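Local structure of MobA-like NTP transferase domain-containing protein (Thermus thermophilus, 2DPW) at residues Tyr116-Glu122 / Thr142-Leu148; Ala136-Glu140 / Gly191-Glu197. The protein is of unknown function but belongs to the MobA-like NTP transferase family and so may act as a nucleotidyltransferase. All coordinates share one frame; numbering follows the deposited sequence.

Contact 1 of 2, residues Tyr116-Glu122 / Thr142-Leu148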
ATOM      1  N   TYR A 116      -6.685   1.049  -5.883  1.00 33.57           N
ATOM      2  CA  TYR A 116      -5.759   1.723  -4.993  1.00 32.47           C
ATOM      3  C   TYR A 116      -6.377   2.836  -4.177  1.00 34.80           C
ATOM      4  O   TYR A 116      -6.678   3.906  -4.697  1.00 34.02           O
ATOM      5  CB  TYR A 116      -4.614   2.302  -5.791  1.00 36.43           C
ATOM      6  CG  TYR A 116      -3.600   2.987  -4.932  1.00 26.84           C
ATOM      7  CD1 TYR A 116      -3.128   2.372  -3.781  1.00 38.75           C
ATOM      8  CD2 TYR A 116      -3.071   4.217  -5.295  1.00 26.09           C
ATOM      9  CE1 TYR A 116      -2.149   2.956  -3.013  1.00 35.43           C
ATOM     10  CE2 TYR A 116      -2.086   4.814  -4.541  1.00 32.21           C
ATOM     11  CZ  TYR A 116      -1.629   4.179  -3.400  1.00 29.10           C
ATOM     12  OH  TYR A 116      -0.647   4.755  -2.643  1.00 30.81           O
ATOM     13  N   PRO A 117      -6.561   2.599  -2.874  1.00 40.93           N
ATOM     14  CA  PRO A 117      -7.155   3.608  -1.988  1.00 39.60           C
ATOM     15  C   PRO A 117      -6.313   4.877  -1.827  1.00 31.02           C
ATOM     16  O   PRO A 117      -5.115   4.811  -1.557  1.00 31.21           O
ATOM     17  CB  PRO A 117      -7.346   2.869  -0.655  1.00 30.40           C
ATOM     18  CG  PRO A 117      -6.880   1.488  -0.841  1.00 17.98           C
ATOM     19  CD  PRO A 117      -6.406   1.279  -2.237  1.00 20.51           C
ATOM     20  N   ILE A 118      -6.950   6.030  -1.990  1.00 35.18           N
ATOM     21  CA  ILE A 118      -6.256   7.312  -1.825  1.00 46.33           C
ATOM     22  C   ILE A 118      -6.981   8.152  -0.779  1.00 43.61           C
ATOM     23  O   ILE A 118      -8.202   8.091  -0.668  1.00 43.85           O
ATOM     24  CB  ILE A 118      -6.180   8.132  -3.146  1.00 40.96           C
ATOM     25  CG1 ILE A 118      -7.581   8.307  -3.725  1.00 49.44           C
ATOM     26  CG2 ILE A 118      -5.238   7.463  -4.142  1.00 22.57           C
ATOM     27  CD1 ILE A 118      -7.619   9.158  -4.983  1.00 48.14           C
ATOM     28  N   VAL A 119      -6.218   8.933  -0.020  1.00 39.21           N
ATOM     29  CA  VAL A 119      -6.778   9.782   1.030  1.00 42.45           C
ATOM     30  C   VAL A 119      -6.735  11.291   0.728  1.00 49.04           C
ATOM     31  O   VAL A 119      -5.725  11.821   0.237  1.00 49.48           O
ATOM     32  CB  VAL A 119      -6.040   9.563   2.371  1.00 36.38           C
ATOM     33  CG1 VAL A 119      -6.755  10.298   3.476  1.00 36.29           C
ATOM     34  CG2 VAL A 119      -5.951   8.090   2.687  1.00 38.28           C
ATOM     35  N   PRO A 120      -7.836  12.003   1.025  1.00 50.73           N
ATOM     36  CA  PRO A 120      -7.921  13.454   0.793  1.00 54.12           C
ATOM     37  C   PRO A 120      -7.127  14.255   1.828  1.00 54.60           C
ATOM     38  O   PRO A 120      -7.129  13.918   3.013  1.00 58.19           O
ATOM     39  CB  PRO A 120      -9.418  13.738   0.897  1.00 45.32           C
ATOM     40  CG  PRO A 120     -10.059  12.408   0.564  1.00 38.00           C
ATOM     41  CD  PRO A 120      -9.171  11.444   1.299  1.00 41.29           C
ATOM     42  N   LYS A 121      -6.443  15.303   1.380  1.00 55.99           N
ATOM     43  CA  LYS A 121      -5.673  16.154   2.279  1.00 60.78           C
ATOM     44  C   LYS A 121      -6.586  16.488   3.458  1.00 68.18           C
ATOM     45  O   LYS A 121      -6.198  16.399   4.629  1.00 69.85           O
ATOM     46  CB  LYS A 121      -5.270  17.444   1.550  1.00 65.44           C
ATOM     47  CG  LYS A 121      -4.375  18.405   2.331  1.00 65.25           C
ATOM     48  CD  LYS A 121      -4.034  19.626   1.476  1.00 73.31           C
ATOM     49  CE  LYS A 121      -2.718  20.284   1.898  1.00 74.47           C
ATOM     50  NZ  LYS A 121      -2.330  21.399   0.978  1.00 74.99           N
ATOM     51  N   GLU A 122      -7.819  16.845   3.114  1.00 67.66           N
ATOM     52  CA  GLU A 122      -8.855  17.224   4.066  1.00 69.08           C
ATOM     53  C   GLU A 122      -8.952  16.360   5.333  1.00 72.89           C
ATOM     54  O   GLU A 122      -9.123  16.884   6.435  1.00 75.57           O
ATOM     55  CB  GLU A 122     -10.213  17.233   3.347  1.00 72.82           C
ATOM     56  CG  GLU A 122     -10.343  18.236   2.186  1.00 81.91           C
ATOM     57  CD  GLU A 122      -9.349  17.997   1.047  1.00 91.52           C
ATOM     58  OE1 GLU A 122      -9.238  16.843   0.575  1.00 92.48           O
ATOM     59  OE2 GLU A 122      -8.686  18.971   0.615  1.00 84.43           O
ATOM     60  N   THR A 142      -7.522  16.910  -3.627  1.00 55.60           N
ATOM     61  CA  THR A 142      -6.108  16.776  -3.316  1.00 57.05           C
ATOM     62  C   THR A 142      -5.949  15.519  -2.473  1.00 55.82           C
ATOM     63  O   THR A 142      -6.541  15.394  -1.401  1.00 51.28           O
ATOM     64  CB  THR A 142      -5.596  17.984  -2.549  1.00 54.70           C
ATOM     65  OG1 THR A 142      -5.749  19.151  -3.364  1.00 54.82           O
ATOM     66  CG2 THR A 142      -4.131  17.798  -2.199  1.00 58.24           C
ATOM     67  N   PHE A 143      -5.143  14.587  -2.970  1.00 53.52           N
ATOM     68  CA  PHE A 143      -4.953  13.327  -2.290  1.00 46.74           C
ATOM     69  C   PHE A 143      -3.529  12.867  -2.174  1.00 47.71           C
ATOM     70  O   PHE A 143      -2.597  13.459  -2.715  1.00 53.40           O
ATOM     71  CB  PHE A 143      -5.717  12.245  -3.042  1.00 48.92           C
ATOM     72  CG  PHE A 143      -7.100  12.656  -3.444  1.00 45.60           C
ATOM     73  CD1 PHE A 143      -7.324  13.365  -4.623  1.00 38.28           C
ATOM     74  CD2 PHE A 143      -8.184  12.331  -2.636  1.00 50.74           C
ATOM     75  CE1 PHE A 143      -8.603  13.742  -4.987  1.00 43.52           C
ATOM     76  CE2 PHE A 143      -9.470  12.704  -2.993  1.00 45.82           C
ATOM     77  CZ  PHE A 143      -9.678  13.408  -4.174  1.00 46.22           C
ATOM     78  N   THR A 144      -3.387  11.767  -1.460  1.00 40.94           N
ATOM     79  CA  THR A 144      -2.110  11.120  -1.326  1.00 48.73           C
ATOM     80  C   THR A 144      -2.463   9.657  -1.412  1.00 51.54           C
ATOM     81  O   THR A 144      -3.636   9.288  -1.196  1.00 48.03           O
ATOM     82  CB  THR A 144      -1.436  11.429   0.009  1.00 58.51           C
ATOM     83  OG1 THR A 144      -0.123  10.854   0.008  1.00 63.85           O
ATOM     84  CG2 THR A 144      -2.239  10.882   1.168  1.00 43.22           C
ATOM     85  N   GLY A 145      -1.459   8.847  -1.751  1.00 48.65           N
ATOM     86  CA  GLY A 145      -1.651   7.413  -1.893  1.00 44.81           C
ATOM     87  C   GLY A 145      -1.586   6.528  -0.688  1.00 43.83           C
ATOM     88  O   GLY A 145      -0.824   6.834   0.224  1.00 45.06           O
ATOM     89  N   GLY A 146      -2.456   5.528  -0.577  1.00 50.34           N
ATOM     90  CA  GLY A 146      -2.381   4.693   0.617  1.00 46.33           C
ATOM     91  C   GLY A 146      -1.212   3.730   0.605  1.00 43.02           C
ATOM     92  O   GLY A 146      -0.346   3.797  -0.263  1.00 41.12           O
ATOM     93  N   ASN A 147      -1.180   2.856   1.595  1.00 38.61           N
ATOM     94  CA  ASN A 147      -0.135   1.886   1.704  1.00 34.57           C
ATOM     95  C   ASN A 147      -0.822   0.539   1.592  1.00 32.78           C
ATOM     96  O   ASN A 147      -0.336  -0.480   2.074  1.00 45.81           O
ATOM     97  CB  ASN A 147       0.529   2.043   3.061  1.00 44.38           C
ATOM     98  CG  ASN A 147       1.473   3.273   3.146  1.00 46.27           C
ATOM     99  OD1 ASN A 147       2.464   3.352   2.429  1.00 58.79           O
ATOM    100  ND2 ASN A 147       1.167   4.216   4.043  1.00 67.27           N
ATOM    101  N   LEU A 148      -2.004   0.576   0.994  1.00 43.01           N
ATOM    102  CA  LEU A 148      -2.825  -0.602   0.776  1.00 41.48           C
ATOM    103  C   LEU A 148      -3.073  -0.725  -0.707  1.00 39.13           C
ATOM    104  O   LEU A 148      -3.159   0.277  -1.414  1.00 46.32           O
ATOM    105  CB  LEU A 148      -4.185  -0.466   1.472  1.00 39.71           C
ATOM    106  CG  LEU A 148      -4.336  -0.364   2.994  1.00 51.69           C
ATOM    107  CD1 LEU A 148      -5.824  -0.309   3.282  1.00 40.90           C
ATOM    108  CD2 LEU A 148      -3.694  -1.550   3.734  1.00 29.17           C
TER
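V119 and T144 exchange two backbone bonds, V119 N to T144 O and T144 N to V119 O, and this hydrogen-bonded pair fixes the antiparallel register of strands 114-120 and 141-145. On either side of it lie the non-hydrogen-bonded pairs I118 with G145 and P120 with F143, where the chains draw close enough for CA-H...O contacts: F143 CA lies 3.0 Å from V119 O, and P120 CA approaches T142 O.

How a proline can be placed in a strand pairing is neatly illustrated here. P120 has no N-H to give, but at a non-hydrogen-bonded site its N points away from strand 141-145, so this pairing loses no bond to it. The next donor, K121 N, reaches T142 O at 2.8 Å just as helix 121-127 begins, with P120 as its N-cap. Near the other end, G146 N binds P117 O at 2.9 Å.

F143 can be followed outward. With CG swung to the side opposite its carbonyl carbon (chi1 -45°), CB rests 3.3 Å from V119 O; CG meets I118 CD1, which stands over one ring face in a CH-pi contact, 4.1 Å from the centroid. Farther out, CD2 reaches P120 CA, and CE2 touches P120 CG at 3.6 Å. I118 thus covers one face near the rim, while P120 meets the CD2-CE2 side obliquely, all three on one face of the sheet.

On the other face, T144 CG2 packs near V119 CB, while T144 OG1 bonds T134 O. Strand 210-214 flanks strand 114-120 in parallel, its V214 touching both P120 and F143, and strand 136-138 borders 141-145 beyond.

Contact 2 of 2, residues Ala136-Glu140 / Gly191-Glu197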
ATOM      1  N   ALA A 136      -1.211  15.320  -4.538  1.00 50.74           N
ATOM      2  CA  ALA A 136      -1.421  15.550  -5.952  1.00 44.60           C
ATOM      3  C   ALA A 136      -2.791  16.206  -6.118  1.00 53.37           C
ATOM      4  O   ALA A 136      -3.800  15.699  -5.624  1.00 51.96           O
ATOM      5  CB  ALA A 136      -1.369  14.251  -6.695  1.00 43.49           C
ATOM      6  N   ARG A 137      -2.820  17.341  -6.808  1.00 54.75           N
ATOM      7  CA  ARG A 137      -4.059  18.076  -7.010  1.00 63.14           C
ATOM      8  C   ARG A 137      -4.822  17.606  -8.245  1.00 62.28           C
ATOM      9  O   ARG A 137      -4.339  17.718  -9.370  1.00 65.94           O
ATOM     10  CB  ARG A 137      -3.760  19.577  -7.126  1.00 67.85           C
ATOM     11  CG  ARG A 137      -2.978  20.160  -5.953  1.00 64.45           C
ATOM     12  CD  ARG A 137      -2.637  21.640  -6.154  1.00 81.03           C
ATOM     13  NE  ARG A 137      -3.804  22.524  -6.074  1.00 90.44           N
ATOM     14  CZ  ARG A 137      -4.340  23.170  -7.109  1.00 89.45           C
ATOM     15  NH1 ARG A 137      -3.820  23.039  -8.325  1.00 84.06           N
ATOM     16  NH2 ARG A 137      -5.400  23.951  -6.928  1.00 84.09           N
ATOM     17  N   LEU A 138      -6.018  17.075  -8.023  1.00 63.53           N
ATOM     18  CA  LEU A 138      -6.870  16.598  -9.108  1.00 60.42           C
ATOM     19  C   LEU A 138      -8.122  17.445  -9.138  1.00 54.76           C
ATOM     20  O   LEU A 138      -8.518  18.011  -8.124  1.00 50.56           O
ATOM     21  CB  LEU A 138      -7.277  15.142  -8.883  1.00 61.65           C
ATOM     22  CG  LEU A 138      -6.162  14.106  -8.820  1.00 58.25           C
ATOM     23  CD1 LEU A 138      -6.777  12.726  -8.661  1.00 57.73           C
ATOM     24  CD2 LEU A 138      -5.322  14.180 -10.084  1.00 72.10           C
ATOM     25  N   ARG A 139      -8.757  17.526 -10.296  1.00 59.56           N
ATOM     26  CA  ARG A 139      -9.972  18.313 -10.386  1.00 68.54           C
ATOM     27  C   ARG A 139     -10.928  17.924  -9.273  1.00 61.93           C
ATOM     28  O   ARG A 139     -11.670  18.756  -8.762  1.00 70.10           O
ATOM     29  CB  ARG A 139     -10.650  18.109 -11.738  1.00 71.47           C
ATOM     30  CG  ARG A 139      -9.984  18.855 -12.865  1.00 75.08           C
ATOM     31  CD  ARG A 139     -10.829  18.768 -14.104  1.00 80.31           C
ATOM     32  NE  ARG A 139     -10.055  18.282 -15.240  1.00 92.42           N
ATOM     33  CZ  ARG A 139     -10.575  18.005 -16.431  1.00 95.98           C
ATOM     34  NH1 ARG A 139     -11.876  18.166 -16.648  1.00 97.37           N
ATOM     35  NH2 ARG A 139      -9.792  17.568 -17.408  1.00 94.62           N
ATOM     36  N   GLU A 140     -10.893  16.658  -8.884  1.00 56.29           N
ATOM     37  CA  GLU A 140     -11.780  16.175  -7.845  1.00 49.66           C
ATOM     38  C   GLU A 140     -11.249  16.429  -6.432  1.00 55.58           C
ATOM     39  O   GLU A 140     -11.952  16.189  -5.447  1.00 54.29           O
ATOM     40  CB  GLU A 140     -12.067  14.684  -8.069  1.00 57.81           C
ATOM     41  CG  GLU A 140     -12.783  14.385  -9.400  1.00 53.88           C
ATOM     42  CD  GLU A 140     -11.838  14.063 -10.568  1.00 70.97           C
ATOM     43  OE1 GLU A 140     -10.735  14.662 -10.650  1.00 67.92           O
ATOM     44  OE2 GLU A 140     -12.215  13.214 -11.418  1.00 65.43           O
ATOM     45  N   GLY A 191      -2.766  20.296 -11.569  1.00 90.79           N
ATOM     46  CA  GLY A 191      -4.050  20.060 -10.931  1.00 86.08           C
ATOM     47  C   GLY A 191      -5.058  20.042 -12.052  1.00 86.99           C
ATOM     48  O   GLY A 191      -6.249  19.775 -11.883  1.00 91.57           O
ATOM     49  N   ARG A 192      -4.531  20.335 -13.230  1.00 84.45           N
ATOM     50  CA  ARG A 192      -5.291  20.405 -14.462  1.00 85.12           C
ATOM     51  C   ARG A 192      -5.817  19.028 -14.896  1.00 82.06           C
ATOM     52  O   ARG A 192      -6.554  18.900 -15.879  1.00 82.96           O
ATOM     53  CB  ARG A 192      -4.368  21.008 -15.521  1.00 81.17           C
ATOM     54  CG  ARG A 192      -4.940  21.086 -16.896  1.00 95.84           C
ATOM     55  CD  ARG A 192      -6.010  22.150 -17.006  1.00102.82           C
ATOM     56  NE  ARG A 192      -6.628  22.203 -18.334  1.00113.87           N
ATOM     57  CZ  ARG A 192      -6.210  21.578 -19.439  1.00117.43           C
ATOM     58  NH1 ARG A 192      -6.896  21.745 -20.568  1.00120.51           N
ATOM     59  NH2 ARG A 192      -5.136  20.796 -19.436  1.00112.80           N
ATOM     60  N   LEU A 193      -5.453  18.007 -14.130  1.00 77.40           N
ATOM     61  CA  LEU A 193      -5.836  16.640 -14.427  1.00 66.81           C
ATOM     62  C   LEU A 193      -6.959  16.102 -13.531  1.00 64.77           C
ATOM     63  O   LEU A 193      -7.196  16.590 -12.416  1.00 66.59           O
ATOM     64  CB  LEU A 193      -4.597  15.754 -14.300  1.00 58.74           C
ATOM     65  CG  LEU A 193      -4.713  14.261 -14.623  1.00 55.25           C
ATOM     66  CD1 LEU A 193      -4.968  14.056 -16.107  1.00 62.65           C
ATOM     67  CD2 LEU A 193      -3.438  13.540 -14.214  1.00 46.73           C
ATOM     68  N   SER A 194      -7.648  15.079 -14.025  1.00 59.41           N
ATOM     69  CA  SER A 194      -8.736  14.478 -13.261  1.00 55.68           C
ATOM     70  C   SER A 194      -8.544  13.002 -12.922  1.00 53.75           C
ATOM     71  O   SER A 194      -7.783  12.274 -13.560  1.00 43.06           O
ATOM     72  CB  SER A 194     -10.064  14.629 -13.994  1.00 48.09           C
ATOM     73  OG  SER A 194     -10.262  13.545 -14.882  1.00 44.00           O
ATOM     74  N   LEU A 195      -9.296  12.561 -11.923  1.00 51.44           N
ATOM     75  CA  LEU A 195      -9.226  11.195 -11.439  1.00 53.80           C
ATOM     76  C   LEU A 195      -9.489  10.106 -12.487  1.00 49.06           C
ATOM     77  O   LEU A 195      -8.756   9.112 -12.550  1.00 43.60           O
ATOM     78  CB  LEU A 195     -10.178  11.049 -10.252  1.00 52.85           C
ATOM     79  CG  LEU A 195     -10.031   9.858  -9.311  1.00 56.56           C
ATOM     80  CD1 LEU A 195      -8.574   9.659  -8.915  1.00 55.52           C
ATOM     81  CD2 LEU A 195     -10.889  10.114  -8.093  1.00 42.71           C
ATOM     82  N   ALA A 196     -10.520  10.279 -13.307  1.00 45.22           N
ATOM     83  CA  ALA A 196     -10.814   9.265 -14.319  1.00 49.32           C
ATOM     84  C   ALA A 196      -9.730   9.255 -15.386  1.00 52.74           C
ATOM     85  O   ALA A 196      -9.476   8.229 -16.021  1.00 51.92           O
ATOM     86  CB  ALA A 196     -12.162   9.516 -14.954  1.00 29.11           C
ATOM     87  N   GLU A 197      -9.095  10.407 -15.585  1.00 53.73           N
ATOM     88  CA  GLU A 197      -8.029  10.510 -16.568  1.00 44.77           C
ATOM     89  C   GLU A 197      -6.876   9.674 -16.058  1.00 41.41           C
ATOM     90  O   GLU A 197      -6.259   8.915 -16.804  1.00 39.11           O
ATOM     91  CB  GLU A 197      -7.584  11.957 -16.728  1.00 46.10           C
ATOM     92  CG  GLU A 197      -8.597  12.846 -17.411  1.00 53.60           C
ATOM     93  CD  GLU A 197      -8.073  14.255 -17.624  1.00 66.05           C
ATOM     94  OE1 GLU A 197      -7.928  15.007 -16.629  1.00 66.98           O
ATOM     95  OE2 GLU A 197      -7.793  14.607 -18.788  1.00 64.72           O
TER
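R139 N donates to L193 O at 2.8 Å, in the carbonyl plane, and joins the turn after strand 136-138 to the linker ahead of helix 195-206. Close packing centres on this bond. L138 CA also approaches L193 O, and L138 CD1 meets L195 CD1 at 3.6 Å, the two leucine side chains slanting across one another.

The first-turn N-H groups of a helix lack partners within it; here E140 takes that of L195, S194 weakly that of E197, and E197 in return holds the N-H of the N-cap S194. This last exchange is a capping box: S194 N gives its hydrogen to E197 OE1 at 2.6 Å, on the lone pair facing away from OE2, and E197 N returns its weak bond to S194 OG. E140 comes from across the contact, its chain bent at chi2 (92°) to bring OE1 within 2.8 Å of L195 N, on the syn side but 31° out of the carboxylate plane. Acidic groups at a helix N-terminus would be favoured by its dipole.

The outer side is looser. R139 lays its guanidinium over S194 CB, and NH2 makes a long salt bridge of 3.3 Å to E197 OE1, the two planes 79° apart. An alanine in place of E197 would take away the acceptor of S194 N and is likely to leave the R139 guanidinium without its mate and freer to turn.

G191, the first residue past helix 182-190, has positive phi, and L193 packs on V184 and L188 of that helix. L138 touches V198 of helix 195-206 and F143 of strand 141-145, placing the contact where the sheet edge meets these two helices.

Overall arrangement
The centres of contacts 1 and 2 lie about 13 Å apart, on the same side of the chain's centre, contact 1 deeper and contact 2 at the surface. Their segments alternate along the sequence: 116-122, 136-140, 142-148, then 191-197. Strands 136-138 and 141-145, consecutive in the chain and neighbours in the mixed sheet, join the two contacts directly; F143 O lies 3.0 Å from A136 N, a probable hydrogen bond, and I118 CD1 packs on L195 CD1. Contact 1 thus builds sheet within the MobA-like NTP transferase domain, and contact 2 ties the edge of that sheet to helices that lie between strands 148-152 and 210-214 in the chain, connecting parts distant in sequence.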